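Local coordinates for protein EH1AB1 (Metagenome, PDB 6RB0) that probably hydrolyses carboxylic esters, as an alpha/beta-hydrolase-fold enzyme resembling the hormone-sensitive lipase family, at residues A[99-104]-A[133-138]; A[105-110]-A[229-234]; A[222-227]-A[298-303]. All coordinates share one frame; numbering follows the deposited sequence.

Interaction 1. Residues A[99-104]-A[133-138]; sequences YYHGGG and YRLAPE. With MHH (methyl hydrogen (R)-hexylphosphonate), chain E.
His101 lies flat against the ring of Tyr133 and opens the His-Gly-Gly-Gly motif that follows strand 94-100, the oxyanion-hole loop of hormone-sensitive-lipase-like esterases. The two rings form an offset stack, centroids 4.4 Å apart and planes only 11° from parallel. Starting at CB, the His101 chain sets CG between its own N and carbonyl carbon (chi1 72°), which turns the imidazole back over the tyrosine. CD2 then rests 3.6 Å from Tyr133 CE1. On the other branch ND1 donates to Gly102 O at 2.6 Å, the acceptor lying in the ring plane although the N-H comes in from above the plane of that carbonyl. CE1 passes under the phenol oxygen and meets Leu135 CD2 at the ring edge, 4.0 Å away. At the tip, NE2 is 2.7 Å from a water, and that water donates to Tyr133 O, so one solvent molecule joins the far end of the ring to the opposite backbone. Tyr133 returns the grip: its OH donates to His101 O at 2.6 Å, while Tyr100 CB packs more loosely beside its ring. With an alanine here, the Gly102 carbonyl would probably lose its donor and the Tyr133 ring its stacking mate, leaving the loop freer to shift. What the loop presents is plain from the bound phosphonate, which is also hydrogen-bonded to Ala176 N: its O2 accepts from Gly103 N at 2.7 Å. The same O2 accepts from Gly104 N at 2.6 Å.

Interaction 2. Residues A[105-110]-A[229-234]; sequences FVIGNI and MDWFWE. With MHH (methyl hydrogen (R)-hexylphosphonate), chain E.
Val106 and Phe232 make the tight part of this contact. Both Val106 CB and its CG2 branch come up to the rim of the phenyl ring, each 3.7 Å from Phe232 CD1. Ile107 continues along the same edge: its CD1 lies in the plane of the ring, 3.9 Å from Phe232 CZ, with the two side chains crossing at about a right angle. The valine is turned so that CG1 stands anti to its backbone N (chi1 174°), and this sends that methyl the other way, toward the indole of Trp231. Here the fit slackens. Val106 CG1 is 3.9 Å from Trp231 CZ3, and Ile107 CG2 reaches the edge of the same six-membered ring only at 4.3 Å.

In the alpha/beta-hydrolase fold the loop 105-110 directly follows the oxyanion residues, whereas helix 226-236 comes from the insertion after strand 198-202 that, as in related esterases, contributes to a cap. His43 of helix 43-57 stacks on the Trp231 ring, and Leu41 O, just before that helix, accepts a bond from Trp231 NE1.

Another side of the loop and helix meets the ligand. The hexyl chain of the phosphonate ends between two ring edges, with its C6 lying 3.8 Å from Phe105 CE2 and 3.7 Å from Trp233 CZ3, both in the ring planes.

Interaction 3. Residues A[222-227]-A[298-303]; sequences YFLSKA and TIHGFF. With MHH (methyl hydrogen (R)-hexylphosphonate), chain F; MHH (methyl hydrogen (R)-hexylphosphonate), chain E.
Leu224 places a methyl over one face of the His300 imidazole: CD2 sits 3.7 Å from the centroid of that ring and 19° off its normal, a CH-pi contact displaced toward the rim. With CG anti to the backbone N (chi1 -165°), His300 holds its ring up to this methyl while its edge faces the bound phosphonate in the main pocket. The methoxy carbon C7 of that ligand lies in the ring plane, 3.4 Å from His300 NE2. One residue back on each segment, Phe223 and Ile299 cross at about a right angle, Ile299 CD1 coming up to Phe223 CB, though the phenylalanine is poorly ordered. Tyr222 adds a looser touch, its CB 4.2 Å from Ile299 CG2.

His300 lies in the type II turn 299-302, with Gly301 at its third position, in the loop after strand 290-295, where the alpha/beta-hydrolase fold carries its histidine; His300 ND1 bonds to Asp270 and NE2 to Ser175, consistent with a Ser-His-Asp triad. The backbones are also bridged by a water that donates to Tyr222 O at 2.8 Å and accepts from His300 N at 2.7 Å.

Facing away from this turn, the 222-227 segment carries a second phosphonate. Ser225 OG is bonded covalently to its phosphorus at 1.7 Å, and Tyr222 N gives its O2 a weak, bent hydrogen bond of 2.9 Å.

All three contacts are largely buried and adjoin the same phosphonate, but from different parts of the fold. Interaction 1 ties two loops at the ends of neighbouring strands of the sheet, 94-100 and 127-132, and is the polar one, built on a ring stack, a direct hydrogen bond and a water. Interaction 2, about 7 Å away between centres, continues the same oxyanion loop and is purely apolar; Gly103 O packs on Phe232 CE1 where the two meet. Interactions 2 and 3 share helix 226-236 and touch through Leu224 CD1, which packs on Met229 and Phe232. Interaction 3 is the most mixed, with partly exposed residues at one side, a second ligand, and the probable triad histidine.

Interaction 1. Residues A[99-104]-A[133-138]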
loop_
_atom_site.group_PDB
_atom_site.type_symbol
_atom_site.label_atom_id
_atom_site.label_comp_id
_atom_site.label_asym_id
_atom_site.label_seq_id
_atom_site.Cartn_x
_atom_site.Cartn_y
_atom_site.Cartn_z
ATOM N N TYR A 99 4.062 17.038 7.734
ATOM C CA TYR A 99 2.829 17.054 6.918
ATOM C C TYR A 99 2.576 18.461 6.385
ATOM O O TYR A 99 2.584 19.433 7.163
ATOM C CB TYR A 99 1.613 16.581 7.713
ATOM C CG TYR A 99 0.422 16.291 6.833
ATOM C CD1 TYR A 99 -0.563 17.242 6.608
ATOM C CD2 TYR A 99 0.299 15.068 6.193
ATOM C CE1 TYR A 99 -1.647 16.980 5.787
ATOM C CE2 TYR A 99 -0.782 14.785 5.372
ATOM C CZ TYR A 99 -1.757 15.745 5.168
ATOM O OH TYR A 99 -2.813 15.458 4.356
ATOM N N TYR A 100 2.300 18.534 5.088
ATOM C CA TYR A 100 1.938 19.774 4.371
ATOM C C TYR A 100 0.486 19.666 3.898
ATOM O O TYR A 100 0.210 18.868 2.976
ATOM C CB TYR A 100 2.895 19.985 3.202
ATOM C CG TYR A 100 4.358 19.924 3.536
ATOM C CD1 TYR A 100 4.984 20.935 4.248
ATOM C CD2 TYR A 100 5.143 18.888 3.069
ATOM C CE1 TYR A 100 6.343 20.896 4.520
ATOM C CE2 TYR A 100 6.504 18.829 3.335
ATOM C CZ TYR A 100 7.105 19.834 4.068
ATOM O OH TYR A 100 8.442 19.776 4.326
ATOM N N HIS A 101 -0.407 20.452 4.502
ATOM C CA HIS A 101 -1.846 20.524 4.136
ATOM C C HIS A 101 -1.995 20.876 2.650
ATOM O O HIS A 101 -1.102 21.536 2.097
ATOM C CB HIS A 101 -2.604 21.534 5.018
ATOM C CG HIS A 101 -2.288 22.960 4.717
ATOM N ND1 HIS A 101 -2.852 23.632 3.646
ATOM C CD2 HIS A 101 -1.467 23.840 5.333
ATOM C CE1 HIS A 101 -2.391 24.867 3.621
ATOM N NE2 HIS A 101 -1.545 25.023 4.645
ATOM N N GLY A 102 -3.100 20.451 2.041
ATOM C CA GLY A 102 -3.505 20.881 0.691
ATOM C C GLY A 102 -4.289 22.180 0.726
ATOM O O GLY A 102 -4.528 22.714 1.830
ATOM N N GLY A 103 -4.695 22.644 -0.458
ATOM C CA GLY A 103 -5.467 23.880 -0.677
ATOM C C GLY A 103 -4.879 24.741 -1.788
ATOM O O GLY A 103 -4.950 25.977 -1.675
ATOM N N GLY A 104 -4.295 24.112 -2.808
ATOM C CA GLY A 104 -3.831 24.758 -4.048
ATOM C C GLY A 104 -2.782 25.815 -3.792
ATOM O O GLY A 104 -2.583 26.652 -4.676
ATOM N N TYR A 133 2.766 26.778 6.118
ATOM C CA TYR A 133 3.642 27.416 5.104
ATOM C C TYR A 133 2.922 28.653 4.563
ATOM O O TYR A 133 1.684 28.728 4.664
ATOM C CB TYR A 133 4.023 26.405 4.024
ATOM C CG TYR A 133 2.860 25.740 3.330
ATOM C CD1 TYR A 133 2.409 24.480 3.706
ATOM C CD2 TYR A 133 2.225 26.362 2.268
ATOM C CE1 TYR A 133 1.339 23.870 3.067
ATOM C CE2 TYR A 133 1.168 25.758 1.608
ATOM C CZ TYR A 133 0.728 24.503 1.999
ATOM O OH TYR A 133 -0.307 23.917 1.331
ATOM N N ARG A 134 3.680 29.595 4.010
ATOM C CA ARG A 134 3.122 30.842 3.422
ATOM C C ARG A 134 2.258 30.471 2.214
ATOM O O ARG A 134 2.603 29.515 1.488
ATOM C CB ARG A 134 4.228 31.827 3.038
ATOM C CG ARG A 134 4.787 32.621 4.211
ATOM C CD ARG A 134 5.953 33.470 3.750
ATOM N NE ARG A 134 7.000 32.608 3.207
ATOM C CZ ARG A 134 7.902 32.976 2.302
ATOM N NH1 ARG A 134 7.906 34.214 1.833
ATOM N NH2 ARG A 134 8.802 32.104 1.870
ATOM N N LEU A 135 1.155 31.196 2.045
ATOM C CA LEU A 135 0.132 30.930 1.012
ATOM C C LEU A 135 0.122 32.074 -0.009
ATOM O O LEU A 135 0.408 33.234 0.363
ATOM C CB LEU A 135 -1.228 30.789 1.699
ATOM C CG LEU A 135 -1.373 29.612 2.664
ATOM C CD1 LEU A 135 -2.671 29.713 3.447
ATOM C CD2 LEU A 135 -1.309 28.290 1.919
ATOM N N ALA A 136 -0.177 31.716 -1.256
ATOM C CA ALA A 136 -0.592 32.629 -2.343
ATOM C C ALA A 136 -2.015 33.103 -2.053
ATOM O O ALA A 136 -2.759 32.409 -1.374
ATOM C CB ALA A 136 -0.515 31.899 -3.669
ATOM N N PRO A 137 -2.483 34.249 -2.595
ATOM C CA PRO A 137 -1.673 35.129 -3.443
ATOM C C PRO A 137 -0.708 36.081 -2.730
ATOM O O PRO A 137 0.053 36.720 -3.423
ATOM C CB PRO A 137 -2.738 35.985 -4.146
ATOM C CG PRO A 137 -3.862 36.074 -3.125
ATOM C CD PRO A 137 -3.881 34.697 -2.491
ATOM N N GLU A 138 -0.737 36.142 -1.398
ATOM C CA GLU A 138 0.108 37.089 -0.631
ATOM C C GLU A 138 1.569 36.716 -0.885
ATOM O O GLU A 138 2.389 37.635 -1.071
ATOM C CB GLU A 138 -0.248 37.083 0.858
ATOM C CG GLU A 138 -1.681 37.507 1.152
ATOM C CD GLU A 138 -2.751 36.433 0.987
ATOM O OE1 GLU A 138 -2.435 35.332 0.482
ATOM O OE2 GLU A 138 -3.913 36.709 1.359
HETATM C C1 MHH E . -5.213 20.854 -5.394
HETATM C C2 MHH E . -4.674 22.059 -6.162
HETATM C C3 MHH E . -3.336 21.786 -6.860
HETATM C C7 MHH E . -7.648 20.407 -2.429
HETATM P P MHH E . -5.189 20.773 -3.571
HETATM O O1 MHH E . -6.742 21.199 -3.191
HETATM O O2 MHH E . -4.088 21.506 -2.843
HETATM C C4 MHH E . -2.381 22.987 -6.850
HETATM C C5 MHH E . -1.986 23.473 -8.243
HETATM C C6 MHH E . -0.497 23.769 -8.289
HETATM O O HOH W 1 -0.279 27.253 5.547
#

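Interaction 2. Residues A[105-110]-A[229-234]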
loop_
_atom_site.group_PDB
_atom_site.type_symbol
_atom_site.label_atom_id
_atom_site.label_comp_id
_atom_site.label_asym_id
_atom_site.label_seq_id
_atom_site.Cartn_x
_atom_site.Cartn_y
_atom_site.Cartn_z
ATOM N N PHE A 105 -2.132 25.764 -2.628
ATOM C CA PHE A 105 -1.131 26.759 -2.172
ATOM C C PHE A 105 -1.814 28.082 -1.843
ATOM O O PHE A 105 -1.102 29.096 -1.719
ATOM C CB PHE A 105 -0.070 26.979 -3.250
ATOM C CG PHE A 105 0.739 25.747 -3.547
ATOM C CD1 PHE A 105 1.651 25.263 -2.619
ATOM C CD2 PHE A 105 0.578 25.069 -4.742
ATOM C CE1 PHE A 105 2.393 24.124 -2.890
ATOM C CE2 PHE A 105 1.329 23.935 -5.017
ATOM C CZ PHE A 105 2.237 23.466 -4.092
ATOM N N VAL A 106 -3.136 28.073 -1.685
ATOM C CA VAL A 106 -3.921 29.314 -1.434
ATOM C C VAL A 106 -4.695 29.189 -0.117
ATOM O O VAL A 106 -4.727 30.170 0.636
ATOM C CB VAL A 106 -4.852 29.605 -2.625
ATOM C CG1 VAL A 106 -5.772 30.786 -2.362
ATOM C CG2 VAL A 106 -4.048 29.824 -3.898
ATOM N N ILE A 107 -5.339 28.049 0.114
ATOM C CA ILE A 107 -6.217 27.824 1.297
ATOM C C ILE A 107 -5.661 26.649 2.097
ATOM O O ILE A 107 -4.649 26.053 1.667
ATOM C CB ILE A 107 -7.674 27.568 0.873
ATOM C CG1 ILE A 107 -7.817 26.209 0.186
ATOM C CG2 ILE A 107 -8.173 28.717 0.014
ATOM C CD1 ILE A 107 -9.175 25.926 -0.384
ATOM N N GLY A 108 -6.336 26.344 3.202
ATOM C CA GLY A 108 -5.906 25.345 4.185
ATOM C C GLY A 108 -4.926 25.949 5.164
ATOM O O GLY A 108 -4.362 27.024 4.875
ATOM N N ASN A 109 -4.726 25.255 6.276
ATOM C CA ASN A 109 -3.766 25.624 7.342
ATOM C C ASN A 109 -3.714 24.433 8.293
ATOM O O ASN A 109 -4.280 23.387 7.956
ATOM C CB ASN A 109 -4.148 26.948 8.013
ATOM C CG ASN A 109 -5.592 26.974 8.458
ATOM O OD1 ASN A 109 -6.040 26.076 9.175
ATOM N ND2 ASN A 109 -6.336 27.975 8.007
ATOM N N ILE A 110 -3.081 24.595 9.447
ATOM C CA ILE A 110 -2.952 23.502 10.442
ATOM C C ILE A 110 -4.358 23.101 10.897
ATOM O O ILE A 110 -4.608 21.878 10.999
ATOM C CB ILE A 110 -1.998 23.932 11.567
ATOM C CG1 ILE A 110 -0.564 23.966 11.029
ATOM C CG2 ILE A 110 -2.139 23.044 12.797
ATOM C CD1 ILE A 110 0.434 24.620 11.940
ATOM N N MET A 229 -9.041 25.148 -10.179
ATOM C CA MET A 229 -7.577 25.016 -10.409
ATOM C C MET A 229 -7.026 26.306 -11.029
ATOM O O MET A 229 -5.877 26.649 -10.708
ATOM C CB MET A 229 -7.249 23.798 -11.279
ATOM C CG MET A 229 -7.511 22.491 -10.545
ATOM S SD MET A 229 -6.844 21.040 -11.375
ATOM C CE MET A 229 -8.082 20.800 -12.648
ATOM N N ASP A 230 -7.820 27.010 -11.844
ATOM C CA ASP A 230 -7.413 28.286 -12.501
ATOM C C ASP A 230 -7.372 29.421 -11.465
ATOM O O ASP A 230 -6.425 30.230 -11.506
ATOM C CB ASP A 230 -8.313 28.601 -13.698
ATOM C CG ASP A 230 -8.128 27.629 -14.855
ATOM O OD1 ASP A 230 -7.155 26.846 -14.816
ATOM O OD2 ASP A 230 -8.966 27.646 -15.775
ATOM N N TRP A 231 -8.368 29.475 -10.581
ATOM C CA TRP A 231 -8.450 30.413 -9.425
ATOM C C TRP A 231 -7.224 30.230 -8.529
ATOM O O TRP A 231 -6.607 31.241 -8.176
ATOM C CB TRP A 231 -9.755 30.162 -8.665
ATOM C CG TRP A 231 -10.075 31.093 -7.540
ATOM C CD1 TRP A 231 -10.712 32.296 -7.624
ATOM C CD2 TRP A 231 -9.865 30.846 -6.137
ATOM N NE1 TRP A 231 -10.891 32.826 -6.373
ATOM C CE2 TRP A 231 -10.378 31.961 -5.440
ATOM C CE3 TRP A 231 -9.279 29.809 -5.405
ATOM C CZ2 TRP A 231 -10.329 32.056 -4.051
ATOM C CZ3 TRP A 231 -9.221 29.910 -4.032
ATOM C CH2 TRP A 231 -9.741 31.019 -3.366
ATOM N N PHE A 232 -6.869 28.989 -8.191
ATOM C CA PHE A 232 -5.634 28.684 -7.425
ATOM C C PHE A 232 -4.424 29.146 -8.236
ATOM O O PHE A 232 -3.549 29.832 -7.682
ATOM C CB PHE A 232 -5.494 27.197 -7.112
ATOM C CG PHE A 232 -6.443 26.660 -6.077
ATOM C CD1 PHE A 232 -6.598 27.287 -4.852
ATOM C CD2 PHE A 232 -7.142 25.487 -6.309
ATOM C CE1 PHE A 232 -7.463 26.778 -3.894
ATOM C CE2 PHE A 232 -8.011 24.978 -5.352
ATOM C CZ PHE A 232 -8.177 25.630 -4.150
ATOM N N TRP A 233 -4.392 28.770 -9.515
ATOM C CA TRP A 233 -3.254 29.019 -10.438
ATOM C C TRP A 233 -2.975 30.526 -10.563
ATOM O O TRP A 233 -1.798 30.910 -10.446
ATOM C CB TRP A 233 -3.527 28.387 -11.805
ATOM C CG TRP A 233 -2.284 28.260 -12.617
ATOM C CD1 TRP A 233 -1.881 29.041 -13.661
ATOM C CD2 TRP A 233 -1.236 27.309 -12.387
ATOM N NE1 TRP A 233 -0.658 28.627 -14.110
ATOM C CE2 TRP A 233 -0.239 27.565 -13.351
ATOM C CE3 TRP A 233 -1.049 26.268 -11.471
ATOM C CZ2 TRP A 233 0.930 26.809 -13.419
ATOM C CZ3 TRP A 233 0.109 25.525 -11.539
ATOM C CH2 TRP A 233 1.081 25.792 -12.504
ATOM N N GLU A 234 -4.013 31.345 -10.785
ATOM C CA GLU A 234 -3.852 32.811 -10.999
ATOM C C GLU A 234 -3.234 33.438 -9.738
ATOM O O GLU A 234 -2.442 34.379 -9.909
ATOM C CB GLU A 234 -5.149 33.482 -11.471
ATOM C CG GLU A 234 -6.310 33.440 -10.486
ATOM C CD GLU A 234 -7.442 34.426 -10.756
ATOM O OE1 GLU A 234 -7.160 35.513 -11.305
ATOM O OE2 GLU A 234 -8.609 34.107 -10.407
HETATM C C1 MHH E . -5.213 20.854 -5.394
HETATM C C2 MHH E . -4.674 22.059 -6.162
HETATM C C3 MHH E . -3.336 21.786 -6.860
HETATM C C7 MHH E . -7.648 20.407 -2.429
HETATM P P MHH E . -5.189 20.773 -3.571
HETATM O O1 MHH E . -6.742 21.199 -3.191
HETATM O O2 MHH E . -4.088 21.506 -2.843
HETATM C C4 MHH E . -2.381 22.987 -6.850
HETATM C C5 MHH E . -1.986 23.473 -8.243
HETATM C C6 MHH E . -0.497 23.769 -8.289
#

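Interaction 3. Residues A[222-227]-A[298-303]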
loop_
_atom_site.group_PDB
_atom_site.type_symbol
_atom_site.label_atom_id
_atom_site.label_comp_id
_atom_site.label_asym_id
_atom_site.label_seq_id
_atom_site.Cartn_x
_atom_site.Cartn_y
_atom_site.Cartn_z
ATOM N N TYR A 222 -16.829 17.328 -10.106
ATOM C CA TYR A 222 -16.152 16.436 -9.100
ATOM C C TYR A 222 -15.380 17.191 -8.006
ATOM O O TYR A 222 -14.193 16.908 -7.766
ATOM C CB TYR A 222 -15.243 15.421 -9.802
ATOM C CG TYR A 222 -15.962 14.669 -10.891
ATOM C CD1 TYR A 222 -16.771 13.587 -10.597
ATOM C CD2 TYR A 222 -15.945 15.129 -12.200
ATOM C CE1 TYR A 222 -17.499 12.946 -11.584
ATOM C CE2 TYR A 222 -16.652 14.489 -13.204
ATOM C CZ TYR A 222 -17.435 13.391 -12.893
ATOM O OH TYR A 222 -18.148 12.739 -13.858
ATOM N N PHE A 223 -16.129 17.926 -7.185
ATOM C CA PHE A 223 -15.642 18.823 -6.104
ATOM C C PHE A 223 -14.560 19.774 -6.656
ATOM O O PHE A 223 -14.867 20.970 -6.748
ATOM C CB PHE A 223 -15.272 18.007 -4.856
ATOM C CG PHE A 223 -14.571 18.762 -3.750
ATOM C CD1 PHE A 223 -15.173 19.827 -3.089
ATOM C CD2 PHE A 223 -13.285 18.411 -3.372
ATOM C CE1 PHE A 223 -14.505 20.516 -2.087
ATOM C CE2 PHE A 223 -12.620 19.091 -2.361
ATOM C CZ PHE A 223 -13.230 20.145 -1.722
ATOM N N LEU A 224 -13.352 19.296 -6.998
ATOM C CA LEU A 224 -12.237 20.115 -7.572
ATOM C C LEU A 224 -12.408 20.236 -9.086
ATOM O O LEU A 224 -12.183 19.261 -9.803
ATOM C CB LEU A 224 -10.904 19.435 -7.236
ATOM C CG LEU A 224 -9.655 20.077 -7.841
ATOM C CD1 LEU A 224 -9.268 21.323 -7.062
ATOM C CD2 LEU A 224 -8.487 19.098 -7.894
ATOM N N SER A 225 -12.833 21.423 -9.556
ATOM C CA SER A 225 -13.173 21.647 -10.957
ATOM C C SER A 225 -12.041 22.476 -11.606
ATOM O O SER A 225 -11.207 23.033 -10.893
ATOM C CB SER A 225 -14.730 22.057 -10.914
ATOM O OG SER A 225 -15.542 21.612 -9.747
ATOM N N LYS A 226 -11.941 22.478 -12.953
ATOM C CA LYS A 226 -10.921 23.217 -13.702
ATOM C C LYS A 226 -10.916 24.695 -13.279
ATOM O O LYS A 226 -9.808 25.257 -13.100
ATOM C CB LYS A 226 -11.167 23.082 -15.218
ATOM C CG LYS A 226 -10.320 23.940 -16.159
ATOM C CD LYS A 226 -9.069 23.261 -16.676
ATOM C CE LYS A 226 -8.287 24.121 -17.650
ATOM N NZ LYS A 226 -6.828 23.889 -17.526
ATOM N N ALA A 227 -12.103 25.294 -13.140
ATOM C CA ALA A 227 -12.280 26.704 -12.717
ATOM C C ALA A 227 -11.588 26.915 -11.362
ATOM O O ALA A 227 -10.887 27.930 -11.220
ATOM C CB ALA A 227 -13.743 27.066 -12.660
ATOM N N THR A 298 -14.413 7.759 -5.450
ATOM C CA THR A 298 -14.302 8.943 -4.568
ATOM C C THR A 298 -13.592 10.058 -5.335
ATOM O O THR A 298 -13.040 9.799 -6.429
ATOM C CB THR A 298 -13.640 8.595 -3.227
ATOM O OG1 THR A 298 -13.897 9.672 -2.325
ATOM C CG2 THR A 298 -12.147 8.379 -3.330
ATOM N N ILE A 299 -13.573 11.240 -4.727
ATOM C CA ILE A 299 -13.173 12.521 -5.370
ATOM C C ILE A 299 -11.915 13.042 -4.690
ATOM O O ILE A 299 -11.622 12.633 -3.554
ATOM C CB ILE A 299 -14.316 13.545 -5.271
ATOM C CG1 ILE A 299 -14.852 13.625 -3.843
ATOM C CG2 ILE A 299 -15.411 13.220 -6.268
ATOM C CD1 ILE A 299 -15.562 14.907 -3.528
ATOM N N HIS A 300 -11.230 13.956 -5.363
ATOM C CA HIS A 300 -10.181 14.804 -4.755
ATOM C C HIS A 300 -10.702 15.417 -3.454
ATOM O O HIS A 300 -11.816 15.969 -3.484
ATOM C CB HIS A 300 -9.803 15.910 -5.726
ATOM C CG HIS A 300 -8.539 16.567 -5.325
ATOM N ND1 HIS A 300 -7.324 15.989 -5.592
ATOM C CD2 HIS A 300 -8.299 17.696 -4.632
ATOM C CE1 HIS A 300 -6.373 16.756 -5.116
ATOM N NE2 HIS A 300 -6.946 17.813 -4.523
ATOM N N GLY A 301 -9.926 15.341 -2.367
ATOM C CA GLY A 301 -10.267 15.958 -1.070
ATOM C C GLY A 301 -10.764 14.951 -0.047
ATOM O O GLY A 301 -10.841 15.313 1.126
ATOM N N PHE A 302 -11.059 13.714 -0.445
ATOM C CA PHE A 302 -11.760 12.736 0.428
ATOM C C PHE A 302 -10.907 12.398 1.658
ATOM O O PHE A 302 -11.472 12.006 2.688
ATOM C CB PHE A 302 -12.151 11.488 -0.361
ATOM C CG PHE A 302 -11.080 10.444 -0.537
ATOM C CD1 PHE A 302 -10.076 10.598 -1.480
ATOM C CD2 PHE A 302 -11.124 9.267 0.191
ATOM C CE1 PHE A 302 -9.110 9.619 -1.659
ATOM C CE2 PHE A 302 -10.160 8.287 0.015
ATOM C CZ PHE A 302 -9.155 8.463 -0.913
ATOM N N PHE A 303 -9.590 12.551 1.558
ATOM C CA PHE A 303 -8.615 12.228 2.629
ATOM C C PHE A 303 -8.851 13.115 3.857
ATOM O O PHE A 303 -8.513 12.683 4.988
ATOM C CB PHE A 303 -7.200 12.435 2.098
ATOM C CG PHE A 303 -6.093 11.845 2.926
ATOM C CD1 PHE A 303 -5.331 12.641 3.763
ATOM C CD2 PHE A 303 -5.783 10.502 2.824
ATOM C CE1 PHE A 303 -4.294 12.098 4.497
ATOM C CE2 PHE A 303 -4.736 9.964 3.553
ATOM C CZ PHE A 303 -3.996 10.762 4.386
HETATM C C1 MHH F . -17.694 20.526 -8.017
HETATM C C2 MHH F . -19.193 20.568 -7.598
HETATM C C3 MHH F . -19.955 19.243 -7.440
HETATM C C7 MHH F . -19.042 22.481 -10.827
HETATM P P MHH F . -17.149 21.126 -9.660
HETATM O O1 MHH F . -17.994 22.487 -9.862
HETATM O O2 MHH F . -17.330 20.130 -10.751
HETATM C C4 MHH F . -21.304 19.257 -8.176
HETATM C C5 MHH F . -21.759 17.862 -8.601
HETATM C C6 MHH F . -22.359 17.838 -10.010
HETATM C C1 MHH E . -5.213 20.854 -5.394
HETATM C C2 MHH E . -4.674 22.059 -6.162
HETATM C C3 MHH E . -3.336 21.786 -6.860
HETATM C C7 MHH E . -7.648 20.407 -2.429
HETATM P P MHH E . -5.189 20.773 -3.571
HETATM O O1 MHH E . -6.742 21.199 -3.191
HETATM O O2 MHH E . -4.088 21.506 -2.843
HETATM C C4 MHH E . -2.381 22.987 -6.850
HETATM C C5 MHH E . -1.986 23.473 -8.243
HETATM C C6 MHH E . -0.497 23.769 -8.289
HETATM O O HOH W 2 -12.265 14.895 -7.655
#